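Local structure of putative acetyltransferase Ta0821 (Thermoplasma acidophilum DSM 1728, 3C26) at residues R173-D178 with Y242-L247; T204-D209 with I215-N220; S227-Y232 with L251-A256. The protein probably transfers acyl groups, as expected of a member of the GNAT acetyltransferase family, though its substrate is not established. All blocks are in the same frame, centred on the assembly; numbering follows the deposited sequence.

Contact 1: R173-D178 with Y242-L247; sequences RCFFID and YVRKAL. With EDO (1,2-ethanediol), chain F.
Arg244 and Cys174 carry the polar part of this contact. Arg244 NH2 donates to the backbone carbonyl Cys174 O at 2.6 Å, with an N-H...O angle of 161°. The oxygen lies near the plane of the guanidinium, at its edge, and the nitrogen lies in the carbonyl plane. The arginine chain runs out nearly extended and then bends at its third torsion (chi3 -60°), which turns the guanidinium toward Cys174.

Other bonds fix the rotation of this buried group. Its NE binds Asn220 O, and its NH1 forms a salt bridge with Glu144 and a hydrogen bond with Tyr181. The charge is thus probably well compensated inside the protein.

Packing between the segments is slight. Arg244 NH2 lies 4.1 Å from Phe175 CA, while the Phe175 ring stacks on Phe205.

At the far side, Lys245 NZ donates to O1 of an ethanediol at 2.6 Å; this molecule is probably from the crystallisation liquor.

Arg244 occupies the N-cap position of helix 245-248, just after strand 237-243. The arrangement is a buried arginine that ties this strand-to-helix junction to strand 174-177 of a small antiparallel pair, whose Cys174 is disulfide-bonded to Cys183.

Contact 2: T204-D209 with I215-N220; sequences TFVYFD and IDLFVN
Tyr207 and Phe218 form a hydrogen-bonded antiparallel pair at the middle of this contact. Phe218 N donates to Tyr207 O at 2.7 Å, almost straight at 174°. Tyr207 N returns a bond to Phe218 O at 3.1 Å. Asp209 and Asp216 form the next such pair: Asp209 N to Asp216 O and Asp216 N to Asp209 O, each 2.9 Å. Toward the other end, Asn220 N reaches Phe205 O at 3.0 Å, a more bent bond (136°).

The carboxylates of Asp209 and Asp216 share one water, which donates to both. It lies 2.5 Å from Asp209 OD2 and 2.8 Å from Asp216 OD2. Asp209 also has a salt bridge to Lys51, and Asp216 OD1 binds Thr44; the water and Lys51 probably ease the like charges.

On this same face the Phe218 ring brings CD1 to the edge of the Tyr207 ring, near its plane. Asn220 ND2 comes obliquely to the Phe205 ring, 3.8 Å from Phe205 CD2. The amide oxygen is held by Tyr146 OH and Phe176 N.

The other face is apolar. Val206 CG1 meets Leu217 CB at 4.1 Å. Phe208 CG stands between its backbone N and carbonyl carbon (chi1 67°), which leaves CB against Leu217 CG and takes the ring away. Helix 225-232 adds Phe228 over Val206 and Leu217.

Strands 204-211 and 214-221 form an antiparallel beta hairpin, regularly paired from Val206 to Asp209 and distorted near Asn220. Its second strand lies beside strand 237-243.

Contact 3: S227-Y232 with L251-A256; sequences SFIEKY and LPYVPA. With EDO (1,2-ethanediol), chain H.
Helix 225-232 meets the loop between helix 245-248 and strand 258-265 in a small apolar contact. Ile229 of the helix points at the loop. Its CD1 touches Leu251 CD1 at 3.5 Å and Leu251 CD2 at 3.8 Å, so one methyl meets both branches of the leucine. The two side chains meet end on, tip to tip. The Ile229 chain is extended past its first torsion, with CD1 anti to CA (chi2 165°), and this carries the methyl out to Leu251.

The second branch of Ile229 serves another residue. Its CG2 lies 4.1 Å from Tyr253 OH, and the two side chains run antiparallel past one another. Within the loop, Pro252 CG sits 3.9 Å above one face of the Tyr253 ring.

Strands 141-153 and 237-243 complete the surroundings: Ile229 also packs on Phe151 and Phe241, and Leu251 on Tyr149. The loop faces the second subunit as well, where Tyr253 packs on Phe151 of that subunit. Farther along, Ala256 O accepts bonds from both hydroxyls of an ethanediol, probably from the crystallisation liquor, at 2.7 Å to O1 and 3.2 Å to O2.

Between helix and loop the attachment is therefore by van der Waals contact of side-chain methyls, with one methyl near a tyrosine hydroxyl. Leu251 O instead bonds to Gln152 of the second subunit, and backbone groups of Pro252 and Val254 bond to that subunit too.

Overall arrangement
The three contacts lie on the same side of the chain's centre. Contacts 1 and 2 are about 8 Å apart between centres, contacts 2 and 3 about 13 Å, and contacts 1 and 3 about 15 Å. Strands 214-221 and 237-243 are sheet neighbours and join contacts 1 and 2. Along the chain, contact 2 is nested within the loop closed by contact 1. Contact 3 comes after contact 2 and crosses contact 1, since their segments alternate: 173-178, 227-232, 242-247, 251-256. Val243 links contact 1 to Ile229 and Leu251, and Phe228 links contact 3 to the hairpin. Pairwise packing and the strand bonds connect the three contacts, and the loop of contact 3 reaches the second subunit.

Contact 1: R173-D178 with Y242-L247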
loop_
_atom_site.group_PDB
_atom_site.type_symbol
_atom_site.label_atom_id
_atom_site.label_comp_id
_atom_site.label_asym_id
_atom_site.label_seq_id
_atom_site.Cartn_x
_atom_site.Cartn_y
_atom_site.Cartn_z
ATOM N N ARG A 173 -6.553 -4.929 27.576
ATOM C CA ARG A 173 -7.672 -4.204 28.174
ATOM C C ARG A 173 -8.187 -3.089 27.331
ATOM O O ARG A 173 -9.094 -2.406 27.737
ATOM C CB ARG A 173 -7.284 -3.581 29.490
ATOM C CG ARG A 173 -7.901 -4.204 30.642
ATOM C CD ARG A 173 -7.468 -5.573 30.743
ATOM N NE ARG A 173 -8.335 -6.317 31.640
ATOM C CZ ARG A 173 -8.344 -7.629 31.697
ATOM N NH1 ARG A 173 -7.539 -8.348 30.890
ATOM N NH2 ARG A 173 -9.174 -8.213 32.544
ATOM N N CYS A 174 -7.514 -2.828 26.222
ATOM C CA CYS A 174 -8.022 -1.842 25.227
ATOM C C CYS A 174 -8.181 -2.607 23.971
ATOM O O CYS A 174 -7.337 -3.439 23.647
ATOM C CB CYS A 174 -7.109 -0.653 25.007
ATOM S SG CYS A 174 -6.725 0.228 26.484
ATOM N N PHE A 175 -9.294 -2.331 23.302
ATOM C CA PHE A 175 -9.749 -3.054 22.129
ATOM C C PHE A 175 -10.423 -2.173 21.111
ATOM O O PHE A 175 -10.980 -1.151 21.428
ATOM C CB PHE A 175 -10.887 -4.042 22.497
ATOM C CG PHE A 175 -10.721 -4.747 23.798
ATOM C CD1 PHE A 175 -11.191 -4.177 24.972
ATOM C CD2 PHE A 175 -10.182 -6.032 23.831
ATOM C CE1 PHE A 175 -11.058 -4.823 26.151
ATOM C CE2 PHE A 175 -10.046 -6.699 25.032
ATOM C CZ PHE A 175 -10.483 -6.094 26.191
ATOM N N PHE A 176 -10.380 -2.636 19.873
ATOM C CA PHE A 176 -11.130 -2.034 18.775
ATOM C C PHE A 176 -12.460 -2.718 18.769
ATOM O O PHE A 176 -12.535 -3.930 18.607
ATOM C CB PHE A 176 -10.459 -2.200 17.409
ATOM C CG PHE A 176 -10.028 -0.916 16.784
ATOM C CD1 PHE A 176 -10.900 0.153 16.694
ATOM C CD2 PHE A 176 -8.782 -0.790 16.219
ATOM C CE1 PHE A 176 -10.542 1.347 16.090
ATOM C CE2 PHE A 176 -8.408 0.407 15.613
ATOM C CZ PHE A 176 -9.318 1.474 15.548
ATOM N N ILE A 177 -13.507 -1.954 19.035
ATOM C CA ILE A 177 -14.836 -2.464 18.934
ATOM C C ILE A 177 -15.689 -1.492 18.117
ATOM O O ILE A 177 -15.780 -0.303 18.430
ATOM C CB ILE A 177 -15.447 -2.685 20.287
ATOM C CG1 ILE A 177 -14.609 -3.709 21.078
ATOM C CG2 ILE A 177 -16.866 -3.214 20.170
ATOM C CD1 ILE A 177 -15.280 -4.142 22.358
ATOM N N ASP A 178 -16.313 -2.006 17.075
ATOM C CA ASP A 178 -17.144 -1.142 16.206
ATOM C C ASP A 178 -16.444 0.178 15.905
ATOM O O ASP A 178 -16.992 1.261 16.107
ATOM C CB ASP A 178 -18.498 -0.871 16.850
ATOM C CG ASP A 178 -19.454 -0.072 15.942
ATOM O OD1 ASP A 178 -19.377 -0.190 14.730
ATOM O OD2 ASP A 178 -20.317 0.656 16.463
ATOM N N TYR A 242 -8.129 -6.839 10.633
ATOM C CA TYR A 242 -7.344 -5.790 11.270
ATOM C C TYR A 242 -6.799 -6.449 12.510
ATOM O O TYR A 242 -7.537 -6.767 13.424
ATOM C CB TYR A 242 -8.215 -4.602 11.600
ATOM C CG TYR A 242 -8.828 -3.905 10.395
ATOM C CD1 TYR A 242 -10.018 -4.334 9.831
ATOM C CD2 TYR A 242 -8.233 -2.796 9.866
ATOM C CE1 TYR A 242 -10.582 -3.674 8.787
ATOM C CE2 TYR A 242 -8.794 -2.109 8.817
ATOM C CZ TYR A 242 -9.960 -2.555 8.266
ATOM O OH TYR A 242 -10.463 -1.885 7.175
ATOM N N VAL A 243 -5.501 -6.700 12.501
ATOM C CA VAL A 243 -4.847 -7.510 13.534
ATOM C C VAL A 243 -3.898 -6.702 14.387
ATOM O O VAL A 243 -3.105 -5.960 13.886
ATOM C CB VAL A 243 -4.102 -8.718 12.908
ATOM C CG1 VAL A 243 -3.533 -9.635 13.988
ATOM C CG2 VAL A 243 -5.035 -9.528 12.021
ATOM N N ARG A 244 -4.044 -6.826 15.703
ATOM C CA ARG A 244 -3.230 -6.061 16.604
ATOM C C ARG A 244 -1.758 -6.358 16.321
ATOM O O ARG A 244 -1.354 -7.499 16.173
ATOM C CB ARG A 244 -3.604 -6.305 18.081
ATOM C CG ARG A 244 -2.861 -5.329 19.038
ATOM C CD ARG A 244 -2.934 -5.767 20.473
ATOM N NE ARG A 244 -4.288 -5.875 21.007
ATOM C CZ ARG A 244 -4.980 -4.900 21.588
ATOM N NH1 ARG A 244 -4.512 -3.685 21.674
ATOM N NH2 ARG A 244 -6.177 -5.159 22.058
ATOM N N LYS A 245 -0.970 -5.299 16.223
ATOM C CA LYS A 245 0.473 -5.390 15.860
ATOM C C LYS A 245 1.255 -6.557 16.521
ATOM O O LYS A 245 1.972 -7.339 15.844
ATOM C CB LYS A 245 1.140 -4.046 16.145
ATOM C CG LYS A 245 2.583 -3.961 15.763
ATOM C CD LYS A 245 2.743 -4.204 14.308
ATOM C CE LYS A 245 4.005 -3.593 13.756
ATOM N NZ LYS A 245 4.186 -3.910 12.301
ATOM N N ALA A 246 1.057 -6.713 17.820
ATOM C CA ALA A 246 1.829 -7.685 18.585
ATOM C C ALA A 246 1.544 -9.072 18.109
ATOM O O ALA A 246 2.413 -9.947 18.211
ATOM C CB ALA A 246 1.583 -7.578 20.081
ATOM N N LEU A 247 0.348 -9.273 17.563
ATOM C CA LEU A 247 -0.046 -10.583 17.031
ATOM C C LEU A 247 0.384 -10.766 15.578
ATOM O O LEU A 247 0.617 -11.884 15.094
ATOM C CB LEU A 247 -1.560 -10.732 17.040
ATOM C CG LEU A 247 -2.353 -10.632 18.326
ATOM C CD1 LEU A 247 -3.720 -11.089 17.997
ATOM C CD2 LEU A 247 -1.776 -11.518 19.362
HETATM C C1 EDO F . 3.155 -2.866 9.654
HETATM O O1 EDO F . 2.657 -2.399 10.925
HETATM C C2 EDO F . 2.319 -2.375 8.466
HETATM O O2 EDO F . 2.831 -1.138 7.953
#

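Contact 2: T204-D209 with I215-N220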
loop_
_atom_site.group_PDB
_atom_site.type_symbol
_atom_site.label_atom_id
_atom_site.label_comp_id
_atom_site.label_asym_id
_atom_site.label_seq_id
_atom_site.Cartn_x
_atom_site.Cartn_y
_atom_site.Cartn_z
ATOM N N THR A 204 -8.818 -15.443 22.801
ATOM C CA THR A 204 -9.475 -14.942 21.583
ATOM C C THR A 204 -10.430 -13.783 21.919
ATOM O O THR A 204 -11.262 -13.844 22.793
ATOM C CB THR A 204 -10.260 -16.016 20.818
ATOM O OG1 THR A 204 -9.431 -17.166 20.586
ATOM C CG2 THR A 204 -10.680 -15.463 19.494
ATOM N N PHE A 205 -10.235 -12.681 21.224
ATOM C CA PHE A 205 -11.091 -11.531 21.402
ATOM C C PHE A 205 -11.168 -10.827 20.060
ATOM O O PHE A 205 -10.284 -10.069 19.694
ATOM C CB PHE A 205 -10.547 -10.627 22.497
ATOM C CG PHE A 205 -11.512 -9.569 22.954
ATOM C CD1 PHE A 205 -11.859 -9.448 24.279
ATOM C CD2 PHE A 205 -12.116 -8.741 22.040
ATOM C CE1 PHE A 205 -12.764 -8.470 24.685
ATOM C CE2 PHE A 205 -13.007 -7.776 22.427
ATOM C CZ PHE A 205 -13.331 -7.625 23.749
ATOM N N VAL A 206 -12.222 -11.162 19.314
ATOM C CA VAL A 206 -12.462 -10.670 17.970
ATOM C C VAL A 206 -13.819 -9.966 17.813
ATOM O O VAL A 206 -14.880 -10.457 18.191
ATOM C CB VAL A 206 -12.404 -11.843 16.908
ATOM C CG1 VAL A 206 -12.619 -11.351 15.482
ATOM C CG2 VAL A 206 -11.092 -12.580 17.008
ATOM N N TYR A 207 -13.737 -8.786 17.268
ATOM C CA TYR A 207 -14.932 -8.038 16.917
ATOM C C TYR A 207 -15.156 -8.182 15.402
ATOM O O TYR A 207 -14.242 -7.992 14.615
ATOM C CB TYR A 207 -14.785 -6.562 17.300
ATOM C CG TYR A 207 -15.985 -5.785 16.843
ATOM C CD1 TYR A 207 -17.135 -5.717 17.605
ATOM C CD2 TYR A 207 -15.994 -5.195 15.586
ATOM C CE1 TYR A 207 -18.252 -5.019 17.146
ATOM C CE2 TYR A 207 -17.094 -4.532 15.117
ATOM C CZ TYR A 207 -18.210 -4.449 15.873
ATOM O OH TYR A 207 -19.276 -3.763 15.320
ATOM N N PHE A 208 -16.366 -8.558 15.015
ATOM C CA PHE A 208 -16.715 -8.699 13.613
ATOM C C PHE A 208 -17.940 -7.872 13.197
ATOM O O PHE A 208 -18.821 -7.582 13.991
ATOM C CB PHE A 208 -16.889 -10.181 13.190
ATOM C CG PHE A 208 -18.052 -10.856 13.802
ATOM C CD1 PHE A 208 -19.312 -10.801 13.201
ATOM C CD2 PHE A 208 -17.898 -11.593 14.956
ATOM C CE1 PHE A 208 -20.396 -11.405 13.799
ATOM C CE2 PHE A 208 -18.973 -12.181 15.537
ATOM C CZ PHE A 208 -20.227 -12.113 14.938
ATOM N N ASP A 209 -17.922 -7.488 11.919
ATOM C CA ASP A 209 -18.970 -6.690 11.301
ATOM C C ASP A 209 -19.197 -7.202 9.885
ATOM O O ASP A 209 -18.374 -7.041 8.997
ATOM C CB ASP A 209 -18.581 -5.193 11.297
ATOM C CG ASP A 209 -19.699 -4.291 10.784
ATOM O OD1 ASP A 209 -20.809 -4.775 10.610
ATOM O OD2 ASP A 209 -19.451 -3.089 10.544
ATOM N N ILE A 215 -16.975 -8.783 5.111
ATOM C CA ILE A 215 -16.888 -8.870 6.564
ATOM C C ILE A 215 -15.562 -8.342 7.015
ATOM O O ILE A 215 -14.527 -8.602 6.400
ATOM C CB ILE A 215 -17.004 -10.341 7.104
ATOM C CG1 ILE A 215 -18.215 -11.066 6.521
ATOM C CG2 ILE A 215 -17.068 -10.383 8.641
ATOM C CD1 ILE A 215 -18.175 -12.588 6.707
ATOM N N ASP A 216 -15.623 -7.499 8.040
ATOM C CA ASP A 216 -14.437 -7.000 8.691
ATOM C C ASP A 216 -14.316 -7.689 10.054
ATOM O O ASP A 216 -15.314 -7.851 10.755
ATOM C CB ASP A 216 -14.537 -5.467 8.944
ATOM C CG ASP A 216 -14.588 -4.616 7.660
ATOM O OD1 ASP A 216 -13.927 -4.927 6.658
ATOM O OD2 ASP A 216 -15.288 -3.589 7.667
ATOM N N LEU A 217 -13.091 -8.103 10.388
ATOM C CA LEU A 217 -12.750 -8.704 11.659
ATOM C C LEU A 217 -11.585 -7.992 12.277
ATOM O O LEU A 217 -10.549 -7.824 11.653
ATOM C CB LEU A 217 -12.447 -10.232 11.524
ATOM C CG LEU A 217 -13.586 -11.012 10.810
ATOM C CD1 LEU A 217 -13.344 -11.152 9.306
ATOM C CD2 LEU A 217 -13.774 -12.401 11.448
ATOM N N PHE A 218 -11.776 -7.543 13.503
ATOM C CA PHE A 218 -10.734 -6.909 14.280
ATOM C C PHE A 218 -10.199 -7.876 15.330
ATOM O O PHE A 218 -10.852 -8.194 16.329
ATOM C CB PHE A 218 -11.255 -5.668 14.973
ATOM C CG PHE A 218 -11.463 -4.536 14.081
ATOM C CD1 PHE A 218 -12.521 -4.516 13.187
ATOM C CD2 PHE A 218 -10.559 -3.480 14.076
ATOM C CE1 PHE A 218 -12.704 -3.444 12.348
ATOM C CE2 PHE A 218 -10.752 -2.372 13.233
ATOM C CZ PHE A 218 -11.798 -2.369 12.366
ATOM N N VAL A 219 -8.982 -8.327 15.114
ATOM C CA VAL A 219 -8.384 -9.321 15.999
ATOM C C VAL A 219 -7.609 -8.602 17.062
ATOM O O VAL A 219 -6.480 -8.171 16.861
ATOM C CB VAL A 219 -7.511 -10.289 15.243
ATOM C CG1 VAL A 219 -7.002 -11.443 16.174
ATOM C CG2 VAL A 219 -8.316 -10.844 14.096
ATOM N N ASN A 220 -8.265 -8.489 18.204
ATOM C CA ASN A 220 -7.726 -7.815 19.400
ATOM C C ASN A 220 -6.808 -8.686 20.252
ATOM O O ASN A 220 -5.969 -8.189 21.002
ATOM C CB ASN A 220 -8.879 -7.302 20.253
ATOM C CG ASN A 220 -9.610 -6.120 19.601
ATOM O OD1 ASN A 220 -8.988 -5.107 19.309
ATOM N ND2 ASN A 220 -10.915 -6.260 19.361
HETATM O O HOH W 1 -17.173 -2.648 9.517
#

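Contact 3: S227-Y232 with L251-A256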
loop_
_atom_site.group_PDB
_atom_site.type_symbol
_atom_site.label_atom_id
_atom_site.label_comp_id
_atom_site.label_asym_id
_atom_site.label_seq_id
_atom_site.Cartn_x
_atom_site.Cartn_y
_atom_site.Cartn_z
ATOM N N SER A 227 -4.085 -19.328 12.682
ATOM C CA SER A 227 -5.160 -20.335 12.507
ATOM C C SER A 227 -6.507 -19.676 12.392
ATOM O O SER A 227 -7.388 -20.114 11.637
ATOM C CB SER A 227 -5.213 -21.337 13.669
ATOM O OG SER A 227 -4.180 -22.285 13.555
ATOM N N PHE A 228 -6.668 -18.612 13.166
ATOM C CA PHE A 228 -7.926 -17.864 13.139
ATOM C C PHE A 228 -8.155 -17.279 11.732
ATOM O O PHE A 228 -9.245 -17.341 11.153
ATOM C CB PHE A 228 -7.959 -16.761 14.212
ATOM C CG PHE A 228 -9.276 -16.067 14.273
ATOM C CD1 PHE A 228 -10.300 -16.563 15.060
ATOM C CD2 PHE A 228 -9.527 -14.952 13.459
ATOM C CE1 PHE A 228 -11.555 -15.939 15.068
ATOM C CE2 PHE A 228 -10.759 -14.346 13.445
ATOM C CZ PHE A 228 -11.782 -14.845 14.247
ATOM N N ILE A 229 -7.106 -16.733 11.159
ATOM C CA ILE A 229 -7.231 -16.141 9.834
ATOM C C ILE A 229 -7.446 -17.203 8.782
ATOM O O ILE A 229 -8.246 -17.049 7.865
ATOM C CB ILE A 229 -5.985 -15.329 9.464
ATOM C CG1 ILE A 229 -6.002 -14.010 10.225
ATOM C CG2 ILE A 229 -5.957 -15.066 7.993
ATOM C CD1 ILE A 229 -4.706 -13.345 10.213
ATOM N N GLU A 230 -6.695 -18.283 8.904
ATOM C CA GLU A 230 -6.754 -19.356 7.897
ATOM C C GLU A 230 -8.152 -19.964 7.828
ATOM O O GLU A 230 -8.635 -20.321 6.755
ATOM C CB GLU A 230 -5.721 -20.438 8.169
ATOM C CG GLU A 230 -5.909 -21.677 7.307
ATOM C CD GLU A 230 -5.670 -21.390 5.831
ATOM O OE1 GLU A 230 -5.060 -20.344 5.526
ATOM O OE2 GLU A 230 -6.067 -22.227 4.977
ATOM N N LYS A 231 -8.811 -20.030 8.977
ATOM C CA LYS A 231 -10.175 -20.586 9.073
ATOM C C LYS A 231 -11.256 -19.709 8.458
ATOM O O LYS A 231 -12.140 -20.184 7.740
ATOM C CB LYS A 231 -10.599 -20.782 10.527
ATOM C CG LYS A 231 -12.081 -21.103 10.687
ATOM C CD LYS A 231 -12.445 -21.566 12.122
ATOM N N TYR A 232 -11.169 -18.416 8.746
ATOM C CA TYR A 232 -12.237 -17.478 8.373
ATOM C C TYR A 232 -12.016 -16.668 7.098
ATOM O O TYR A 232 -12.928 -15.995 6.616
ATOM C CB TYR A 232 -12.484 -16.515 9.528
ATOM C CG TYR A 232 -13.077 -17.146 10.744
ATOM C CD1 TYR A 232 -14.430 -17.509 10.787
ATOM C CD2 TYR A 232 -12.310 -17.364 11.870
ATOM C CE1 TYR A 232 -14.981 -18.081 11.922
ATOM C CE2 TYR A 232 -12.849 -17.942 12.997
ATOM C CZ TYR A 232 -14.178 -18.293 13.025
ATOM O OH TYR A 232 -14.683 -18.867 14.179
ATOM N N LEU A 251 2.514 -13.597 12.069
ATOM C CA LEU A 251 1.823 -14.047 10.850
ATOM C C LEU A 251 2.812 -14.134 9.667
ATOM O O LEU A 251 3.751 -13.364 9.604
ATOM C CB LEU A 251 0.673 -13.090 10.490
ATOM C CG LEU A 251 -0.565 -13.106 11.382
ATOM C CD1 LEU A 251 -1.547 -11.971 10.987
ATOM C CD2 LEU A 251 -1.276 -14.440 11.368
ATOM N N PRO A 252 2.603 -15.066 8.714
ATOM C CA PRO A 252 3.524 -15.137 7.547
ATOM C C PRO A 252 3.456 -13.972 6.563
ATOM O O PRO A 252 4.451 -13.572 5.997
ATOM C CB PRO A 252 3.072 -16.408 6.802
ATOM C CG PRO A 252 1.728 -16.728 7.326
ATOM C CD PRO A 252 1.746 -16.257 8.783
ATOM N N TYR A 253 2.280 -13.451 6.335
ATOM C CA TYR A 253 2.110 -12.372 5.378
ATOM C C TYR A 253 2.579 -11.106 6.025
ATOM O O TYR A 253 2.344 -10.880 7.200
ATOM C CB TYR A 253 0.647 -12.164 5.019
ATOM C CG TYR A 253 -0.211 -13.337 5.314
ATOM C CD1 TYR A 253 -0.776 -13.491 6.576
ATOM C CD2 TYR A 253 -0.448 -14.307 4.363
ATOM C CE1 TYR A 253 -1.550 -14.568 6.890
ATOM C CE2 TYR A 253 -1.243 -15.407 4.675
ATOM C CZ TYR A 253 -1.790 -15.520 5.938
ATOM O OH TYR A 253 -2.579 -16.603 6.268
ATOM N N VAL A 254 3.260 -10.293 5.239
ATOM C CA VAL A 254 3.668 -8.971 5.653
ATOM C C VAL A 254 2.715 -7.938 5.022
ATOM O O VAL A 254 2.722 -7.761 3.808
ATOM C CB VAL A 254 5.062 -8.681 5.175
ATOM C CG1 VAL A 254 5.472 -7.255 5.526
ATOM C CG2 VAL A 254 6.029 -9.706 5.741
ATOM N N PRO A 255 1.899 -7.241 5.844
ATOM C CA PRO A 255 0.994 -6.271 5.262
ATOM C C PRO A 255 1.698 -5.003 4.789
ATOM O O PRO A 255 2.754 -4.631 5.281
ATOM C CB PRO A 255 0.070 -5.953 6.427
ATOM C CG PRO A 255 1.049 -5.925 7.595
ATOM C CD PRO A 255 2.038 -7.038 7.303
ATOM N N ALA A 256 1.086 -4.372 3.814
ATOM C CA ALA A 256 1.586 -3.150 3.236
ATOM C C ALA A 256 1.115 -1.974 4.056
ATOM O O ALA A 256 1.734 -0.915 4.056
ATOM C CB ALA A 256 1.118 -3.001 1.821
HETATM C C1 EDO H . 2.574 1.866 3.260
HETATM O O1 EDO H . 1.327 1.384 2.730
HETATM C C2 EDO H . 2.304 2.816 4.410
HETATM O O2 EDO H . 1.849 1.960 5.435
#